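Local structure of TerD domain-containing protein (Streptomyces coelicolor A3, 2QZ7) at residues L44-T49 / F89-T94; V26-K31 / V130-G135; K120-V125 / A148-A153; V107-A112 / T154-T159. The protein is of unknown function but belongs to the TerD family linked to tellurium resistance, and binds sodium ions. All blocks are in the same frame, centred on the assembly; numbering follows the deposited sequence.

Contact 1: L44-T49 / F89-T94. With NA (sodium ion), chain D.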
loop_
_atom_site.group_PDB
_atom_site.type_symbol
_atom_site.label_atom_id
_atom_site.label_comp_id
_atom_site.label_asym_id
_atom_site.label_seq_id
_atom_site.Cartn_x
_atom_site.Cartn_y
_atom_site.Cartn_z
ATOM N N LEU A 44 -8.296 -6.245 5.246
ATOM C CA LEU A 44 -7.038 -5.567 4.886
ATOM C C LEU A 44 -7.243 -4.854 3.580
ATOM O O LEU A 44 -7.994 -5.322 2.719
ATOM C CB LEU A 44 -5.853 -6.521 4.710
ATOM C CG LEU A 44 -5.132 -7.001 5.986
ATOM C CD1 LEU A 44 -6.049 -7.884 6.908
ATOM C CD2 LEU A 44 -3.856 -7.729 5.627
ATOM N N ASP A 45 -6.606 -3.689 3.477
ATOM C CA ASP A 45 -6.655 -2.853 2.272
ATOM C C ASP A 45 -5.279 -2.468 1.839
ATOM O O ASP A 45 -4.457 -1.976 2.653
ATOM C CB ASP A 45 -7.397 -1.537 2.529
ATOM C CG ASP A 45 -8.916 -1.726 2.641
ATOM O OD1 ASP A 45 -9.481 -2.665 2.031
ATOM O OD2 ASP A 45 -9.562 -0.912 3.349
ATOM N N ILE A 46 -5.033 -2.620 0.538
ATOM C CA ILE A 46 -3.914 -1.891 -0.079
ATOM C C ILE A 46 -4.357 -0.431 -0.183
ATOM O O ILE A 46 -5.475 -0.130 -0.657
ATOM C CB ILE A 46 -3.584 -2.391 -1.506
ATOM C CG1 ILE A 46 -3.218 -3.908 -1.518
ATOM C CG2 ILE A 46 -2.378 -1.552 -2.095
ATOM C CD1 ILE A 46 -3.096 -4.495 -3.006
ATOM N N ILE A 47 -3.480 0.474 0.231
ATOM C CA ILE A 47 -3.774 1.911 0.167
ATOM C C ILE A 47 -2.573 2.595 -0.435
ATOM O O ILE A 47 -1.459 2.293 -0.045
ATOM C CB ILE A 47 -4.003 2.494 1.609
ATOM C CG1 ILE A 47 -5.183 1.770 2.322
ATOM C CG2 ILE A 47 -4.247 3.992 1.521
ATOM C CD1 ILE A 47 -5.379 2.240 3.815
ATOM N N ALA A 48 -2.783 3.538 -1.360
ATOM C CA ALA A 48 -1.681 4.379 -1.858
ATOM C C ALA A 48 -2.049 5.864 -1.789
ATOM O O ALA A 48 -3.232 6.218 -1.790
ATOM C CB ALA A 48 -1.316 4.011 -3.317
ATOM N N THR A 49 -1.018 6.703 -1.701
ATOM C CA THR A 49 -1.145 8.169 -1.753
ATOM C C THR A 49 -0.135 8.721 -2.676
ATOM O O THR A 49 0.927 8.149 -2.830
ATOM C CB THR A 49 -0.941 8.795 -0.381
ATOM O OG1 THR A 49 0.069 8.047 0.296
ATOM C CG2 THR A 49 -2.275 8.682 0.468
ATOM N N PHE A 89 -3.589 -14.259 -4.164
ATOM C CA PHE A 89 -3.684 -12.800 -4.070
ATOM C C PHE A 89 -5.084 -12.307 -4.262
ATOM O O PHE A 89 -5.617 -12.354 -5.367
ATOM C CB PHE A 89 -2.750 -12.166 -5.064
ATOM C CG PHE A 89 -1.339 -12.434 -4.752
ATOM C CD1 PHE A 89 -0.800 -11.971 -3.546
ATOM C CD2 PHE A 89 -0.567 -13.206 -5.597
ATOM C CE1 PHE A 89 0.540 -12.199 -3.221
ATOM C CE2 PHE A 89 0.786 -13.462 -5.294
ATOM C CZ PHE A 89 1.337 -12.972 -4.095
ATOM N N VAL A 90 -5.697 -11.871 -3.176
ATOM C CA VAL A 90 -7.099 -11.513 -3.214
ATOM C C VAL A 90 -7.334 -10.015 -3.488
ATOM O O VAL A 90 -8.483 -9.575 -3.628
ATOM C CB VAL A 90 -7.805 -11.944 -1.889
ATOM C CG1 VAL A 90 -7.732 -13.468 -1.727
ATOM C CG2 VAL A 90 -7.177 -11.247 -0.701
ATOM N N GLU A 91 -6.267 -9.220 -3.534
ATOM C CA GLU A 91 -6.431 -7.804 -3.735
ATOM C C GLU A 91 -5.241 -7.307 -4.531
ATOM O O GLU A 91 -4.136 -7.775 -4.336
ATOM C CB GLU A 91 -6.536 -7.083 -2.375
ATOM C CG GLU A 91 -6.695 -5.533 -2.467
ATOM C CD GLU A 91 -7.489 -4.963 -1.308
ATOM O OE1 GLU A 91 -8.424 -5.659 -0.819
ATOM O OE2 GLU A 91 -7.222 -3.812 -0.904
ATOM N N GLU A 92 -5.443 -6.376 -5.442
ATOM C CA GLU A 92 -4.306 -5.894 -6.214
ATOM C C GLU A 92 -4.516 -4.437 -6.614
ATOM O O GLU A 92 -5.659 -3.980 -6.792
ATOM C CB GLU A 92 -4.105 -6.763 -7.472
ATOM C CG GLU A 92 -5.066 -6.435 -8.614
ATOM C CD GLU A 92 -4.555 -5.283 -9.531
ATOM O OE1 GLU A 92 -3.343 -5.128 -9.698
ATOM O OE2 GLU A 92 -5.373 -4.545 -10.102
HETATM N N MSE A 93 -3.408 -3.729 -6.788
HETATM C CA MSE A 93 -3.446 -2.363 -7.253
HETATM C C MSE A 93 -2.352 -2.208 -8.304
HETATM O O MSE A 93 -1.165 -2.495 -8.038
HETATM C CB MSE A 93 -3.163 -1.397 -6.067
HETATM C CG MSE A 93 -3.350 0.101 -6.461
HETATM SE SE MSE A 93 -3.099 1.324 -5.011
HETATM C CE MSE A 93 -4.710 0.894 -4.057
ATOM N N THR A 94 -2.744 -1.756 -9.493
ATOM C CA THR A 94 -1.776 -1.474 -10.578
ATOM C C THR A 94 -1.550 0.037 -10.810
ATOM O O THR A 94 -2.505 0.785 -10.952
ATOM C CB THR A 94 -2.260 -2.162 -11.856
ATOM O OG1 THR A 94 -2.358 -3.573 -11.623
ATOM C CG2 THR A 94 -1.337 -1.889 -13.082
HETATM NA NA NA D . -9.611 -4.871 1.045
HETATM O O HOH W 1 -7.907 -1.189 -0.850
HETATM O O HOH W 2 -11.621 -4.237 0.461
#
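Two hydrogen bonds grip Glu91 OE2: the backbone N of Ile46 donates to it at 2.9 Å, arriving from above the carboxylate plane rather than within it, and water 1 donates to it while also donating to Ile46 O. The sister oxygen faces the metal, Glu91 OE1 binding the sodium ion at 2.4 Å. Leu44 O, Asp45 OD1 and water 2 are further ligands, and Ser81 O completes the site. An extended side chain, with CG anti to the backbone N (chi1 179°), lets Glu91 reach across from the facing strand; the sodium charge probably favours the ionised form of both acids. Asp45 also has its own supports: OD1 bonds to His43 and OD2 to His114, which should hold its carboxylate still. The two strands belong to opposite sheets of a beta sandwich and run almost parallel, their axes 7.5 Å apart, so side chains rather than backbone ladders fill the gap. Next to the polar end the filling is apolar. Ile46 and Glu91 reach past one another, Ile46 CD1 lying 3.8 Å from Glu91 CG, and Ile46 CG2 meets the selenomethionine Met93 at CE, 3.9 Å away. Bent at chi3 (-71°), Met93 also brings SE to 3.6 Å from Ala48 CB, a contact that the short alanine side chain permits. Val90 and Glu91 lie together opposite Leu30 of strand 26-31, forming a classic beta bulge.

Contact 2: V26-K31 / V130-G135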
loop_
_atom_site.group_PDB
_atom_site.type_symbol
_atom_site.label_atom_id
_atom_site.label_comp_id
_atom_site.label_asym_id
_atom_site.label_seq_id
_atom_site.Cartn_x
_atom_site.Cartn_y
_atom_site.Cartn_z
ATOM N N VAL A 26 3.623 -0.663 -12.475
ATOM C CA VAL A 26 3.979 -1.454 -11.324
ATOM C C VAL A 26 2.680 -1.956 -10.724
ATOM O O VAL A 26 1.639 -1.321 -10.893
ATOM C CB VAL A 26 4.829 -0.624 -10.295
ATOM C CG1 VAL A 26 3.999 0.362 -9.550
ATOM C CG2 VAL A 26 5.534 -1.534 -9.332
ATOM N N ASP A 27 2.721 -3.117 -10.092
ATOM C CA ASP A 27 1.542 -3.597 -9.367
ATOM C C ASP A 27 1.904 -4.122 -7.995
ATOM O O ASP A 27 3.081 -4.468 -7.716
ATOM C CB ASP A 27 0.745 -4.637 -10.165
ATOM C CG ASP A 27 1.403 -6.011 -10.172
ATOM O OD1 ASP A 27 0.775 -6.996 -9.741
ATOM O OD2 ASP A 27 2.547 -6.124 -10.639
ATOM N N VAL A 28 0.890 -4.117 -7.129
ATOM C CA VAL A 28 1.014 -4.552 -5.780
ATOM C C VAL A 28 -0.099 -5.578 -5.575
ATOM O O VAL A 28 -1.268 -5.312 -5.851
ATOM C CB VAL A 28 0.849 -3.370 -4.803
ATOM C CG1 VAL A 28 0.949 -3.835 -3.343
ATOM C CG2 VAL A 28 1.909 -2.290 -5.101
ATOM N N ARG A 29 0.271 -6.766 -5.130
ATOM C CA ARG A 29 -0.739 -7.821 -4.853
ATOM C C ARG A 29 -0.625 -8.216 -3.404
ATOM O O ARG A 29 0.501 -8.317 -2.864
ATOM C CB ARG A 29 -0.490 -9.053 -5.744
ATOM C CG ARG A 29 -0.827 -8.852 -7.219
ATOM C CD ARG A 29 -0.258 -10.021 -8.077
ATOM N NE ARG A 29 1.192 -9.848 -8.183
ATOM C CZ ARG A 29 2.043 -10.735 -8.690
ATOM N NH1 ARG A 29 1.607 -11.887 -9.147
ATOM N NH2 ARG A 29 3.342 -10.451 -8.755
ATOM N N LEU A 30 -1.779 -8.496 -2.794
ATOM C CA LEU A 30 -1.855 -8.766 -1.366
ATOM C C LEU A 30 -2.666 -10.050 -1.082
ATOM O O LEU A 30 -3.709 -10.266 -1.707
ATOM C CB LEU A 30 -2.532 -7.565 -0.689
ATOM C CG LEU A 30 -2.979 -7.704 0.777
ATOM C CD1 LEU A 30 -1.747 -7.878 1.659
ATOM C CD2 LEU A 30 -3.735 -6.415 1.156
ATOM N N LYS A 31 -2.155 -10.916 -0.194
ATOM C CA LYS A 31 -2.886 -12.121 0.254
ATOM C C LYS A 31 -2.957 -12.114 1.769
ATOM O O LYS A 31 -2.121 -11.490 2.418
ATOM C CB LYS A 31 -2.167 -13.405 -0.230
ATOM C CG LYS A 31 -0.731 -13.565 0.301
ATOM C CD LYS A 31 -0.119 -14.911 -0.142
ATOM C CE LYS A 31 1.272 -15.115 0.472
ATOM N NZ LYS A 31 1.801 -16.525 0.280
ATOM N N VAL A 130 2.680 -9.684 0.603
ATOM C CA VAL A 130 2.594 -8.697 -0.457
ATOM C C VAL A 130 3.712 -8.948 -1.487
ATOM O O VAL A 130 4.805 -9.419 -1.144
ATOM C CB VAL A 130 2.619 -7.238 0.147
ATOM C CG1 VAL A 130 4.004 -6.876 0.766
ATOM C CG2 VAL A 130 2.150 -6.198 -0.856
ATOM N N VAL A 131 3.423 -8.664 -2.749
ATOM C CA VAL A 131 4.443 -8.689 -3.792
ATOM C C VAL A 131 4.322 -7.424 -4.631
ATOM O O VAL A 131 3.222 -7.091 -5.104
ATOM C CB VAL A 131 4.315 -9.967 -4.712
ATOM C CG1 VAL A 131 5.331 -9.927 -5.882
ATOM C CG2 VAL A 131 4.489 -11.262 -3.896
ATOM N N VAL A 132 5.452 -6.722 -4.797
ATOM C CA VAL A 132 5.541 -5.546 -5.623
ATOM C C VAL A 132 6.366 -5.915 -6.868
ATOM O O VAL A 132 7.470 -6.446 -6.753
ATOM C CB VAL A 132 6.223 -4.394 -4.822
ATOM C CG1 VAL A 132 6.358 -3.120 -5.657
ATOM C CG2 VAL A 132 5.425 -4.139 -3.556
ATOM N N ALA A 133 5.841 -5.645 -8.057
ATOM C CA ALA A 133 6.563 -6.052 -9.287
ATOM C C ALA A 133 6.387 -5.062 -10.402
ATOM O O ALA A 133 5.397 -4.334 -10.428
ATOM C CB ALA A 133 6.080 -7.399 -9.748
ATOM N N GLU A 134 7.343 -5.052 -11.339
ATOM C CA GLU A 134 7.117 -4.420 -12.630
ATOM C C GLU A 134 6.967 -5.529 -13.681
ATOM O O GLU A 134 7.968 -6.119 -14.125
ATOM C CB GLU A 134 8.248 -3.447 -13.032
ATOM C CG GLU A 134 7.842 -2.655 -14.277
ATOM C CD GLU A 134 8.946 -1.836 -14.973
ATOM O OE1 GLU A 134 10.172 -2.132 -14.827
ATOM O OE2 GLU A 134 8.539 -0.917 -15.736
ATOM N N GLY A 135 5.726 -5.832 -14.062
ATOM C CA GLY A 135 5.493 -6.978 -14.930
ATOM C C GLY A 135 6.066 -8.217 -14.273
ATOM O O GLY A 135 5.705 -8.566 -13.132
HETATM O O HOH W 3 2.996 -7.707 -7.879
HETATM O O HOH W 4 3.341 -4.888 -12.904
#
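The buried, apolar face of this pair carries Val28, Val130 and Val132. Val28 and Val130 stand abreast, Val28 CG1 meeting Val130 CG2 at 3.6 Å. Val130 tucks CG1 between its backbone N and carbonyl carbon (chi1 69°), which turns CG2 toward the neighbouring strand. At the end of the pair, Val26 CG2 lies only 3.0 Å from Ala133 O, a tight spot. Branched valines suit this place because they favour extended backbone and fill the layer between sheets: Val132 leans on Val155 and Phe158 of the opposite sheet. The strands are antiparallel neighbours within one sheet of the beta sandwich. Asp27 pairs with Ala133 and Arg29 with Val131 as hydrogen-bonded pairs; the bond from Val131 N to Arg29 O, 2.9 Å long, lies in the carbonyl plane. The other face, with Asp27, Arg29, Val131 and Ala133, is more exposed and watered. Arg29, bent at chi3 (-74°), runs alongside Val131 with NH2 3.5 Å from Val131 CG1. Its NE donates to water 3 at the guanidinium edge, and that water also lies within hydrogen-bonding distance of Val131 O across the pair. Asp27 OD1, 3.3 Å from Arg29 NE, sits well out of the guanidinium plane and attracts by charge alone. Water 4 donates to Asp27 OD2 and accepts from Gly135 N, linking Asp27, near the start of strand 26-31, to the turn after strand 129-134.

Contact 3: K120-V125 / A148-A153. With NA (sodium ion), chain E.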
loop_
_atom_site.group_PDB
_atom_site.type_symbol
_atom_site.label_atom_id
_atom_site.label_comp_id
_atom_site.label_asym_id
_atom_site.label_seq_id
_atom_site.Cartn_x
_atom_site.Cartn_y
_atom_site.Cartn_z
ATOM N N LYS A 120 -5.878 -4.912 16.048
ATOM C CA LYS A 120 -5.443 -6.056 15.241
ATOM C C LYS A 120 -4.180 -5.752 14.413
ATOM O O LYS A 120 -4.120 -4.770 13.676
ATOM C CB LYS A 120 -6.604 -6.529 14.366
ATOM C CG LYS A 120 -6.395 -7.832 13.619
ATOM C CD LYS A 120 -7.492 -8.048 12.567
ATOM C CE LYS A 120 -8.796 -8.549 13.223
ATOM N NZ LYS A 120 -9.902 -8.742 12.207
ATOM N N THR A 121 -3.165 -6.600 14.562
ATOM C CA THR A 121 -1.870 -6.377 13.916
ATOM C C THR A 121 -1.605 -7.465 12.855
ATOM O O THR A 121 -2.384 -8.409 12.723
ATOM C CB THR A 121 -0.742 -6.383 14.949
ATOM O OG1 THR A 121 -0.581 -7.714 15.448
ATOM C CG2 THR A 121 -1.048 -5.434 16.141
ATOM N N PHE A 122 -0.502 -7.324 12.118
ATOM C CA PHE A 122 -0.094 -8.283 11.091
ATOM C C PHE A 122 0.203 -9.660 11.669
ATOM O O PHE A 122 0.043 -10.683 10.966
ATOM C CB PHE A 122 1.101 -7.751 10.279
ATOM C CG PHE A 122 0.728 -6.654 9.322
ATOM C CD1 PHE A 122 0.180 -6.956 8.080
ATOM C CD2 PHE A 122 0.913 -5.309 9.666
ATOM C CE1 PHE A 122 -0.195 -5.925 7.194
ATOM C CE2 PHE A 122 0.556 -4.283 8.818
ATOM C CZ PHE A 122 0.003 -4.584 7.543
ATOM N N ASP A 123 0.627 -9.676 12.934
ATOM C CA ASP A 123 0.897 -10.917 13.688
ATOM C C ASP A 123 -0.365 -11.703 14.018
ATOM O O ASP A 123 -0.301 -12.917 14.149
ATOM C CB ASP A 123 1.667 -10.638 14.982
ATOM C CG ASP A 123 2.402 -11.864 15.487
ATOM O OD1 ASP A 123 3.159 -12.462 14.679
ATOM O OD2 ASP A 123 2.210 -12.251 16.666
ATOM N N ASP A 124 -1.494 -10.996 14.157
ATOM C CA ASP A 124 -2.826 -11.596 14.365
ATOM C C ASP A 124 -3.462 -12.241 13.114
ATOM O O ASP A 124 -4.514 -12.876 13.226
ATOM C CB ASP A 124 -3.801 -10.543 14.904
ATOM C CG ASP A 124 -3.311 -9.890 16.183
ATOM O OD1 ASP A 124 -2.839 -10.610 17.096
ATOM O OD2 ASP A 124 -3.409 -8.653 16.292
ATOM N N VAL A 125 -2.850 -12.068 11.943
ATOM C CA VAL A 125 -3.475 -12.489 10.676
ATOM C C VAL A 125 -2.516 -13.418 9.914
ATOM O O VAL A 125 -1.379 -13.016 9.595
ATOM C CB VAL A 125 -3.872 -11.269 9.749
ATOM C CG1 VAL A 125 -4.696 -11.747 8.525
ATOM C CG2 VAL A 125 -4.641 -10.184 10.522
ATOM N N ALA A 148 5.289 -6.981 12.687
ATOM C CA ALA A 148 4.308 -7.880 13.324
ATOM C C ALA A 148 3.359 -7.157 14.277
ATOM O O ALA A 148 2.167 -7.479 14.319
ATOM C CB ALA A 148 5.012 -9.036 14.064
ATOM N N GLY A 149 3.889 -6.180 15.027
ATOM C CA GLY A 149 3.088 -5.390 15.970
ATOM C C GLY A 149 2.251 -4.239 15.400
ATOM O O GLY A 149 1.520 -3.584 16.136
ATOM N N ALA A 150 2.329 -4.007 14.088
ATOM C CA ALA A 150 1.707 -2.841 13.461
ATOM C C ALA A 150 0.279 -3.113 13.013
ATOM O O ALA A 150 -0.049 -4.229 12.635
ATOM C CB ALA A 150 2.553 -2.358 12.254
ATOM N N THR A 151 -0.547 -2.067 13.001
ATOM C CA THR A 151 -1.915 -2.143 12.474
ATOM C C THR A 151 -1.945 -1.818 10.976
ATOM O O THR A 151 -2.870 -2.168 10.236
ATOM C CB THR A 151 -2.772 -1.133 13.183
ATOM O OG1 THR A 151 -2.202 0.170 12.995
ATOM C CG2 THR A 151 -2.853 -1.477 14.705
ATOM N N ALA A 152 -0.898 -1.150 10.535
ATOM C CA ALA A 152 -0.777 -0.726 9.161
ATOM C C ALA A 152 0.717 -0.598 8.851
ATOM O O ALA A 152 1.531 -0.465 9.778
ATOM C CB ALA A 152 -1.533 0.607 8.928
ATOM N N ALA A 153 1.074 -0.663 7.573
ATOM C CA ALA A 153 2.485 -0.554 7.144
ATOM C C ALA A 153 2.660 -0.024 5.738
ATOM O O ALA A 153 1.978 -0.465 4.815
ATOM C CB ALA A 153 3.194 -1.909 7.262
HETATM NA NA NA E . 0.801 -12.073 9.524
HETATM O O HOH W 5 2.808 -11.210 9.708
#
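Phe122 lays its ring along residues 150-153, its edge meeting the main chain at Ala152 C and Ala153 N: CE2 approaches Ala152 C in the ring plane at 3.7 Å and also touches Ala153 CB. These residues lead into strand 152-160 of the beta sandwich, where a classic beta bulge sets Thr151 and Ala152 against the single residue Phe175. Small alanines suit the place, since their methyls let a broad aromatic ring come close to the main chain; Phe144 stacks on the ring from outside the two segments. Beside the ring, loop meets loop through carbonyls. Ala148 O accepts twice, from Thr121 OG1 and from Asp123 N, both at 3.0 Å, while Phe122 N donates to Ala150 O nearly along the C=O axis. The hydroxyl reaches Ala148 because Thr121 places OG1 beside both its backbone N and its carbonyl carbon (chi1 70°), which sends CG2 over Gly149 O. At the exposed end, Asp123 CB rests against Ala148 CB, with Asp123 OD1 also near that methyl. Residues 120-125 are folded back on themselves, with Thr121 N donating almost straight to the anti lone pair of Asp124 OD2. This turn directs carbonyls at a sodium ion, which Val125 O, Thr128 OG1 and water 5 help to bind; the shortest of the protein bonds in this segment is that of Phe122 O, at 2.1 Å.

Contact 4: V107-A112 / T154-T159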
loop_
_atom_site.group_PDB
_atom_site.type_symbol
_atom_site.label_atom_id
_atom_site.label_comp_id
_atom_site.label_asym_id
_atom_site.label_seq_id
_atom_site.Cartn_x
_atom_site.Cartn_y
_atom_site.Cartn_z
ATOM N N VAL A 107 4.949 8.554 -4.831
ATOM C CA VAL A 107 3.850 7.687 -4.506
ATOM C C VAL A 107 4.281 6.733 -3.390
ATOM O O VAL A 107 5.384 6.174 -3.428
ATOM C CB VAL A 107 3.361 6.863 -5.753
ATOM C CG1 VAL A 107 2.165 5.948 -5.358
ATOM C CG2 VAL A 107 2.985 7.815 -6.876
ATOM N N ILE A 108 3.435 6.557 -2.384
ATOM C CA ILE A 108 3.709 5.534 -1.417
ATOM C C ILE A 108 2.567 4.572 -1.259
ATOM O O ILE A 108 1.406 4.970 -1.256
ATOM C CB ILE A 108 4.336 6.078 -0.097
ATOM C CG1 ILE A 108 4.300 5.150 1.091
ATOM C CG2 ILE A 108 3.885 7.452 0.318
ATOM C CD1 ILE A 108 5.648 5.512 1.921
ATOM N N VAL A 109 2.897 3.291 -1.180
ATOM C CA VAL A 109 1.826 2.276 -1.075
ATOM C C VAL A 109 2.081 1.452 0.171
ATOM O O VAL A 109 3.226 1.219 0.538
ATOM C CB VAL A 109 1.726 1.418 -2.376
ATOM C CG1 VAL A 109 2.987 0.689 -2.621
ATOM C CG2 VAL A 109 0.538 0.425 -2.308
ATOM N N GLY A 110 0.999 1.071 0.837
ATOM C CA GLY A 110 1.059 0.291 2.058
ATOM C C GLY A 110 -0.190 -0.574 2.215
ATOM O O GLY A 110 -1.024 -0.689 1.283
ATOM N N VAL A 111 -0.283 -1.205 3.364
ATOM C CA VAL A 111 -1.360 -2.108 3.673
ATOM C C VAL A 111 -1.849 -1.762 5.065
ATOM O O VAL A 111 -1.062 -1.612 6.014
ATOM C CB VAL A 111 -0.922 -3.594 3.550
ATOM C CG1 VAL A 111 -2.014 -4.565 4.088
ATOM C CG2 VAL A 111 -0.578 -3.963 2.078
ATOM N N ALA A 112 -3.162 -1.617 5.187
ATOM C CA ALA A 112 -3.786 -1.316 6.474
ATOM C C ALA A 112 -4.785 -2.395 6.918
ATOM O O ALA A 112 -5.545 -2.918 6.098
ATOM C CB ALA A 112 -4.474 0.066 6.429
ATOM N N THR A 154 3.628 0.867 5.537
ATOM C CA THR A 154 4.030 1.194 4.145
ATOM C C THR A 154 4.859 0.010 3.671
ATOM O O THR A 154 5.446 -0.695 4.519
ATOM C CB THR A 154 4.855 2.496 4.071
ATOM O OG1 THR A 154 5.945 2.421 4.999
ATOM C CG2 THR A 154 3.969 3.658 4.454
ATOM N N VAL A 155 4.883 -0.260 2.356
ATOM C CA VAL A 155 5.757 -1.301 1.828
ATOM C C VAL A 155 6.720 -0.770 0.732
ATOM O O VAL A 155 7.833 -1.307 0.593
ATOM C CB VAL A 155 4.994 -2.589 1.307
ATOM C CG1 VAL A 155 3.940 -3.122 2.348
ATOM C CG2 VAL A 155 4.361 -2.342 -0.002
ATOM N N ALA A 156 6.311 0.260 -0.035
ATOM C CA ALA A 156 7.113 0.687 -1.205
ATOM C C ALA A 156 6.941 2.164 -1.497
ATOM O O ALA A 156 5.836 2.721 -1.347
ATOM C CB ALA A 156 6.720 -0.153 -2.464
ATOM N N GLU A 157 8.021 2.781 -1.962
ATOM C CA GLU A 157 7.996 4.180 -2.351
ATOM C C GLU A 157 8.411 4.290 -3.829
ATOM O O GLU A 157 9.417 3.700 -4.219
ATOM C CB GLU A 157 9.002 4.975 -1.486
ATOM C CG GLU A 157 9.057 6.427 -1.826
ATOM C CD GLU A 157 10.218 7.160 -1.220
ATOM O OE1 GLU A 157 11.379 6.871 -1.607
ATOM O OE2 GLU A 157 9.964 8.055 -0.389
ATOM N N PHE A 158 7.651 5.030 -4.632
ATOM C CA PHE A 158 8.075 5.402 -5.980
ATOM C C PHE A 158 8.295 6.919 -6.017
ATOM O O PHE A 158 7.464 7.697 -5.514
ATOM C CB PHE A 158 7.062 4.949 -7.042
ATOM C CG PHE A 158 6.590 3.517 -6.848
ATOM C CD1 PHE A 158 7.360 2.450 -7.301
ATOM C CD2 PHE A 158 5.405 3.258 -6.191
ATOM C CE1 PHE A 158 6.948 1.122 -7.083
ATOM C CE2 PHE A 158 4.935 1.935 -6.003
ATOM C CZ PHE A 158 5.735 0.870 -6.425
ATOM N N THR A 159 9.446 7.330 -6.561
ATOM C CA THR A 159 9.815 8.743 -6.677
ATOM C C THR A 159 10.433 8.973 -8.051
ATOM O O THR A 159 11.020 8.048 -8.638
ATOM C CB THR A 159 10.814 9.212 -5.557
ATOM O OG1 THR A 159 11.983 8.401 -5.582
ATOM C CG2 THR A 159 10.194 9.110 -4.177
#
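Backbone hydrogen bonds make the frame of this antiparallel pair. Val107 and Phe158 exchange two of them, the shorter from Val107 N to Phe158 O at 2.7 Å, and Val109 N donates to Ala156 O. Val109 O then accepts twice, from Val155 N at 2.9 Å and more loosely from Ala156 N at 3.3 Å: a classic beta bulge, in which Val155 and Ala156 share Val109 as their partner. Beyond it Gly110 CA comes within 3.7 Å of Thr154 CA, a closeness that the lack of a side chain permits.

Apolar contacts come next. Near the bulge, Ile108 lies aslant Thr154, Ile108 CD1 being 3.6 Å from Thr154 CG2; the threonine's methyl serves this contact while its OG1 bonds to Ala171 O. On the face of Val107, Val109 and Phe158, a chi1 of 61° puts Val109 CG1 at 3.8 Å from Ala156 CB, and Phe158 CE2 also approaches that Val109 methyl.

In charge terms, the extended Glu157 forms a salt bridge, OE2 to NE, with Arg106 of strand 104-113, just before Val107.

Strands 44-52 and 166-175 flank the pair within its sheet, and Val109 and Phe158 pack on Val28 and Val26 of strand 26-31 in the facing sheet.

In the fold
Contacts 2 and 4 are antiparallel ladders, one in each sheet of the sandwich, and their valines meet in the interior, as where Val28 packs on Val109. Contact 4 is almost wholly buried, whereas contact 2 has a watered outer face with charged residues. Contact 1 spans the two sheets: its strand 91-95 bonds to strand 26-31 of contact 2, and its strand 44-52 to strand 104-113 of contact 4. Contact 3 shares strand 152-160 with contact 4 but lies farther from the centre, joining a loop to the start of that strand and the loop before it. Contacts 1 and 3 each hold a sodium ion: the first adds two carboxylates to main-chain carbonyls, the second has carbonyls and a threonine hydroxyl.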